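Local coordinates for protein methylocystis parvus OBBP MbnE (Methylocystis parvus OBBP, PDB 5ICQ) that probably binds the copper-chelating peptide methanobactin in the periplasm, as a solute-binding protein serving its uptake into the cell, at residues P318-R330 with L562-S574. Sequence-based numbering, arbitrary orientation.
Sequences PKGLNGFVFNTRR and LSGFYVVPLFHAS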
loop_
_atom_site.group_PDB
_atom_site.type_symbol
_atom_site.label_atom_id
_atom_site.label_comp_id
_atom_site.label_asym_id
_atom_site.label_seq_id
_atom_site.Cartn_x
_atom_site.Cartn_y
_atom_site.Cartn_z
ATOM N N PRO A 318 -6.253 4.582 5.323
ATOM C CA PRO A 318 -6.905 5.309 4.225
ATOM C C PRO A 318 -7.159 4.424 3.016
ATOM O O PRO A 318 -6.465 3.432 2.777
ATOM C CB PRO A 318 -5.908 6.427 3.888
ATOM C CG PRO A 318 -4.597 5.943 4.419
ATOM C CD PRO A 318 -4.929 5.137 5.649
ATOM N N LYS A 319 -8.161 4.822 2.235
ATOM C CA LYS A 319 -8.638 4.081 1.076
ATOM C C LYS A 319 -8.322 4.863 -0.192
ATOM O O LYS A 319 -8.012 6.060 -0.148
ATOM C CB LYS A 319 -10.147 3.835 1.164
ATOM C CG LYS A 319 -10.596 3.102 2.432
ATOM C CD LYS A 319 -10.186 1.638 2.372
ATOM C CE LYS A 319 -10.600 0.899 3.631
ATOM N NZ LYS A 319 -10.042 1.551 4.853
ATOM N N GLY A 320 -8.432 4.181 -1.328
ATOM C CA GLY A 320 -8.119 4.794 -2.610
ATOM C C GLY A 320 -6.629 4.704 -2.898
ATOM O O GLY A 320 -5.889 4.135 -2.099
ATOM N N LEU A 321 -6.181 5.234 -4.036
ATOM C CA LEU A 321 -7.066 5.750 -5.079
ATOM C C LEU A 321 -6.676 5.098 -6.409
ATOM O O LEU A 321 -5.493 5.075 -6.777
ATOM C CB LEU A 321 -6.976 7.284 -5.191
ATOM C CG LEU A 321 -7.788 7.976 -6.318
ATOM C CD1 LEU A 321 -8.163 9.411 -5.930
ATOM C CD2 LEU A 321 -7.027 7.989 -7.662
ATOM N N ASN A 322 -7.674 4.560 -7.103
ATOM C CA ASN A 322 -7.582 4.152 -8.498
ATOM C C ASN A 322 -8.415 5.119 -9.325
ATOM O O ASN A 322 -9.379 5.701 -8.821
ATOM C CB ASN A 322 -8.134 2.738 -8.731
ATOM C CG ASN A 322 -7.515 1.706 -7.837
ATOM O OD1 ASN A 322 -6.326 1.766 -7.530
ATOM N ND2 ASN A 322 -8.319 0.731 -7.421
ATOM N N GLY A 323 -8.066 5.279 -10.596
ATOM C CA GLY A 323 -8.862 6.187 -11.409
ATOM C C GLY A 323 -8.479 6.133 -12.868
ATOM O O GLY A 323 -7.447 5.568 -13.243
ATOM N N PHE A 324 -9.340 6.736 -13.697
ATOM C CA PHE A 324 -8.971 7.037 -15.075
ATOM C C PHE A 324 -7.948 8.163 -15.074
ATOM O O PHE A 324 -8.240 9.264 -14.604
ATOM C CB PHE A 324 -10.192 7.471 -15.898
ATOM C CG PHE A 324 -11.190 6.376 -16.171
ATOM C CD1 PHE A 324 -10.916 5.377 -17.107
ATOM C CD2 PHE A 324 -12.425 6.383 -15.540
ATOM C CE1 PHE A 324 -11.850 4.371 -17.376
ATOM C CE2 PHE A 324 -13.370 5.400 -15.818
ATOM C CZ PHE A 324 -13.074 4.389 -16.744
ATOM N N VAL A 325 -6.766 7.913 -15.631
ATOM C CA VAL A 325 -5.684 8.891 -15.624
ATOM C C VAL A 325 -5.650 9.609 -16.963
ATOM O O VAL A 325 -5.582 8.957 -18.010
ATOM C CB VAL A 325 -4.329 8.214 -15.359
ATOM C CG1 VAL A 325 -3.225 9.252 -15.471
ATOM C CG2 VAL A 325 -4.308 7.569 -13.975
ATOM N N PHE A 326 -5.646 10.946 -16.931
ATOM C CA PHE A 326 -5.427 11.744 -18.137
ATOM C C PHE A 326 -3.937 11.859 -18.437
ATOM O O PHE A 326 -3.132 12.138 -17.546
ATOM C CB PHE A 326 -5.985 13.168 -17.967
ATOM C CG PHE A 326 -7.480 13.247 -17.774
ATOM C CD1 PHE A 326 -8.335 13.341 -18.868
ATOM C CD2 PHE A 326 -8.022 13.317 -16.496
ATOM C CE1 PHE A 326 -9.715 13.468 -18.682
ATOM C CE2 PHE A 326 -9.378 13.427 -16.297
ATOM C CZ PHE A 326 -10.236 13.512 -17.393
ATOM N N ASN A 327 -3.564 11.686 -19.702
ATOM C CA ASN A 327 -2.174 11.946 -20.063
ATOM C C ASN A 327 -2.045 13.435 -20.347
ATOM O O ASN A 327 -2.276 13.897 -21.471
ATOM C CB ASN A 327 -1.729 11.112 -21.259
ATOM C CG ASN A 327 -0.251 11.324 -21.576
ATOM O OD1 ASN A 327 0.394 12.188 -20.978
ATOM N ND2 ASN A 327 0.294 10.529 -22.496
ATOM N N THR A 328 -1.654 14.204 -19.316
ATOM C CA THR A 328 -1.637 15.653 -19.491
ATOM C C THR A 328 -0.459 16.115 -20.336
ATOM O O THR A 328 -0.346 17.315 -20.600
ATOM C CB THR A 328 -1.600 16.389 -18.148
ATOM O OG1 THR A 328 -0.317 16.215 -17.515
ATOM C CG2 THR A 328 -2.669 15.815 -17.208
ATOM N N ARG A 329 0.424 15.204 -20.754
ATOM C CA ARG A 329 1.493 15.573 -21.679
ATOM C C ARG A 329 0.962 15.840 -23.075
ATOM O O ARG A 329 1.654 16.474 -23.886
ATOM C CB ARG A 329 2.548 14.460 -21.769
ATOM C CG ARG A 329 3.125 14.012 -20.426
ATOM C CD ARG A 329 3.918 12.719 -20.596
ATOM N NE ARG A 329 4.279 12.114 -19.305
ATOM C CZ ARG A 329 3.467 11.329 -18.602
ATOM N NH1 ARG A 329 2.243 11.071 -19.051
ATOM N NH2 ARG A 329 3.867 10.810 -17.449
ATOM N N ARG A 330 -0.223 15.339 -23.387
ATOM C CA ARG A 330 -0.787 15.477 -24.723
ATOM C C ARG A 330 -1.760 16.650 -24.767
ATOM O O ARG A 330 -2.530 16.865 -23.830
ATOM C CB ARG A 330 -1.462 14.169 -25.152
ATOM C CG ARG A 330 -0.448 13.018 -25.287
ATOM C CD ARG A 330 -1.062 11.719 -25.804
ATOM N NE ARG A 330 -0.017 10.762 -26.176
ATOM C CZ ARG A 330 -0.238 9.549 -26.681
ATOM N NH1 ARG A 330 -1.478 9.113 -26.885
ATOM N NH2 ARG A 330 0.789 8.766 -26.992
ATOM N N LEU A 562 -6.120 16.904 -5.969
ATOM C CA LEU A 562 -7.492 16.851 -6.468
ATOM C C LEU A 562 -7.786 18.024 -7.392
ATOM O O LEU A 562 -8.520 17.871 -8.377
ATOM C CB LEU A 562 -8.484 16.832 -5.299
ATOM C CG LEU A 562 -8.455 15.557 -4.455
ATOM C CD1 LEU A 562 -9.244 15.745 -3.131
ATOM C CD2 LEU A 562 -9.052 14.404 -5.257
ATOM N N SER A 563 -7.245 19.209 -7.074
ATOM C CA SER A 563 -7.526 20.412 -7.851
ATOM C C SER A 563 -6.912 20.375 -9.237
ATOM O O SER A 563 -7.280 21.205 -10.075
ATOM C CB SER A 563 -7.025 21.660 -7.120
ATOM O OG SER A 563 -7.818 21.892 -5.975
ATOM N N GLY A 564 -5.985 19.458 -9.491
ATOM C CA GLY A 564 -5.445 19.294 -10.824
ATOM C C GLY A 564 -6.276 18.424 -11.739
ATOM O O GLY A 564 -6.069 18.454 -12.957
ATOM N N PHE A 565 -7.219 17.656 -11.190
ATOM C CA PHE A 565 -8.046 16.758 -11.993
ATOM C C PHE A 565 -7.177 15.910 -12.918
ATOM O O PHE A 565 -7.442 15.768 -14.117
ATOM C CB PHE A 565 -9.106 17.555 -12.765
ATOM C CG PHE A 565 -10.026 18.300 -11.846
ATOM C CD1 PHE A 565 -11.115 17.656 -11.283
ATOM C CD2 PHE A 565 -9.734 19.607 -11.449
ATOM C CE1 PHE A 565 -11.945 18.327 -10.375
ATOM C CE2 PHE A 565 -10.555 20.282 -10.548
ATOM C CZ PHE A 565 -11.660 19.641 -10.010
ATOM N N TYR A 566 -6.111 15.351 -12.335
ATOM C CA TYR A 566 -5.237 14.455 -13.080
ATOM C C TYR A 566 -5.880 13.102 -13.299
ATOM O O TYR A 566 -5.486 12.373 -14.222
ATOM C CB TYR A 566 -3.908 14.274 -12.344
ATOM C CG TYR A 566 -3.187 15.582 -12.122
ATOM C CD1 TYR A 566 -2.585 16.256 -13.181
ATOM C CD2 TYR A 566 -3.117 16.150 -10.852
ATOM C CE1 TYR A 566 -1.924 17.476 -12.979
ATOM C CE2 TYR A 566 -2.461 17.361 -10.644
ATOM C CZ TYR A 566 -1.878 18.014 -11.709
ATOM O OH TYR A 566 -1.231 19.199 -11.475
ATOM N N VAL A 567 -6.840 12.740 -12.452
ATOM C CA VAL A 567 -7.477 11.432 -12.501
ATOM C C VAL A 567 -8.976 11.647 -12.369
ATOM O O VAL A 567 -9.431 12.656 -11.825
ATOM C CB VAL A 567 -6.980 10.476 -11.385
ATOM C CG1 VAL A 567 -5.477 10.362 -11.389
ATOM C CG2 VAL A 567 -7.442 10.971 -10.036
ATOM N N VAL A 568 -9.746 10.703 -12.900
ATOM C CA VAL A 568 -11.159 10.574 -12.560
ATOM C C VAL A 568 -11.253 9.476 -11.510
ATOM O O VAL A 568 -11.049 8.295 -11.845
ATOM C CB VAL A 568 -12.022 10.244 -13.783
ATOM C CG1 VAL A 568 -13.513 10.168 -13.377
ATOM C CG2 VAL A 568 -11.822 11.296 -14.862
ATOM N N PRO A 569 -11.516 9.797 -10.248
ATOM C CA PRO A 569 -11.425 8.776 -9.199
ATOM C C PRO A 569 -12.471 7.702 -9.429
ATOM O O PRO A 569 -13.596 7.991 -9.844
ATOM C CB PRO A 569 -11.699 9.553 -7.906
ATOM C CG PRO A 569 -11.640 11.001 -8.276
ATOM C CD PRO A 569 -11.991 11.091 -9.733
ATOM N N LEU A 570 -12.086 6.457 -9.148
ATOM C CA LEU A 570 -13.012 5.342 -9.264
ATOM C C LEU A 570 -13.598 5.022 -7.887
ATOM O O LEU A 570 -14.308 5.859 -7.320
ATOM C CB LEU A 570 -12.319 4.140 -9.916
ATOM C CG LEU A 570 -12.147 4.358 -11.432
ATOM C CD1 LEU A 570 -11.241 3.303 -12.057
ATOM C CD2 LEU A 570 -13.506 4.373 -12.146
ATOM N N PHE A 571 -13.327 3.845 -7.328
ATOM C CA PHE A 571 -14.126 3.401 -6.183
ATOM C C PHE A 571 -13.371 2.341 -5.388
ATOM O O PHE A 571 -12.381 1.773 -5.857
ATOM C CB PHE A 571 -15.478 2.868 -6.658
ATOM C CG PHE A 571 -15.372 1.961 -7.854
ATOM C CD1 PHE A 571 -15.143 0.609 -7.695
ATOM C CD2 PHE A 571 -15.486 2.474 -9.139
ATOM C CE1 PHE A 571 -15.035 -0.229 -8.801
ATOM C CE2 PHE A 571 -15.381 1.644 -10.244
ATOM C CZ PHE A 571 -15.156 0.297 -10.075
ATOM N N HIS A 572 -13.867 2.068 -4.175
ATOM C CA HIS A 572 -13.201 1.145 -3.269
ATOM C C HIS A 572 -14.246 0.500 -2.370
ATOM O O HIS A 572 -15.392 0.940 -2.305
ATOM C CB HIS A 572 -12.128 1.862 -2.436
ATOM C CG HIS A 572 -12.685 2.916 -1.528
ATOM N ND1 HIS A 572 -12.812 4.237 -1.906
ATOM C CD2 HIS A 572 -13.155 2.840 -0.259
ATOM C CE1 HIS A 572 -13.342 4.929 -0.913
ATOM N NE2 HIS A 572 -13.562 4.106 0.101
ATOM N N ALA A 573 -13.839 -0.576 -1.686
ATOM C CA ALA A 573 -14.654 -1.180 -0.643
ATOM C C ALA A 573 -14.323 -0.504 0.686
ATOM O O ALA A 573 -13.146 -0.375 1.045
ATOM C CB ALA A 573 -14.393 -2.686 -0.560
ATOM N N SER A 574 -15.354 -0.047 1.401
ATOM C CA SER A 574 -15.101 0.633 2.667
ATOM C C SER A 574 -14.604 -0.333 3.722
ATOM O O SER A 574 -13.926 0.083 4.664
ATOM C CB SER A 574 -16.363 1.343 3.166
ATOM O OG SER A 574 -16.640 2.488 2.385
HETATM O O HOH W 1 -10.147 3.880 -5.633
HETATM O O HOH W 2 -11.370 1.498 -8.345
#
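Four backbone hydrogen bonds join strand 322-326 to the antiparallel chain at 566-570. Phe-324 and Val-568 form the hydrogen-bonded pair: Val-568 N gives a straight bond of 2.7 Å to Phe-324 O (162°), lying in the carbonyl plane, while Phe-324 N returns a more bent one to Val-568 O. Phe-326 N to Tyr-566 O and Leu-570 N to Asn-322 O carry the pairing outward at either end. Beyond Leu-570 the chains part enough for water to enter; one molecule accepts from Asn-322 ND2 and donates to Phe-571 O at 2.7 Å, although the Asn-322 side chain has its strongest polar partner in Gln-498.

Apolar contacts cover both faces of the pairing. On the face bearing Phe-324 and Val-568, CE2 of Phe-324 meets Leu-570 CD2 at 3.8 Å, the two side chains crossing at about a right angle, and Val-568 CG2, set anti to its own carbonyl carbon, comes obliquely to Phe-326 CE2 at 3.5 Å. On the other face Val-567 divides its methyls: CG1 touches Val-325 CG2, and CG2 rests 3.8 Å from Leu-321 CD2.

Farther along, Lys-319 lays its aliphatic base over one face of the His-572 imidazole, a CH-pi contact with CB 3.6 Å from the ring centroid. A bend at chi2 (-72°) leads CD and CE past the carbonyls of Ala-573 and Ser-574, and a second, at chi4, turns NZ to its hydrogen bond with Asn-317 O. A serine in place of Lys-319 would probably leave the Asn-317 carbonyl without its ammonium partner and strip much of the cover along Ala-573 and Ser-574. His-572 NE2 is bonded to Glu-369 and ND1 to Thr-363, fixing the ring's rotation.

Since strand 322-326 also pairs with 494-498, it is an inner strand of a mixed sheet in one lobe, an arrangement consistent with the alpha/beta lobes of family 5 periplasmic solute-binding proteins.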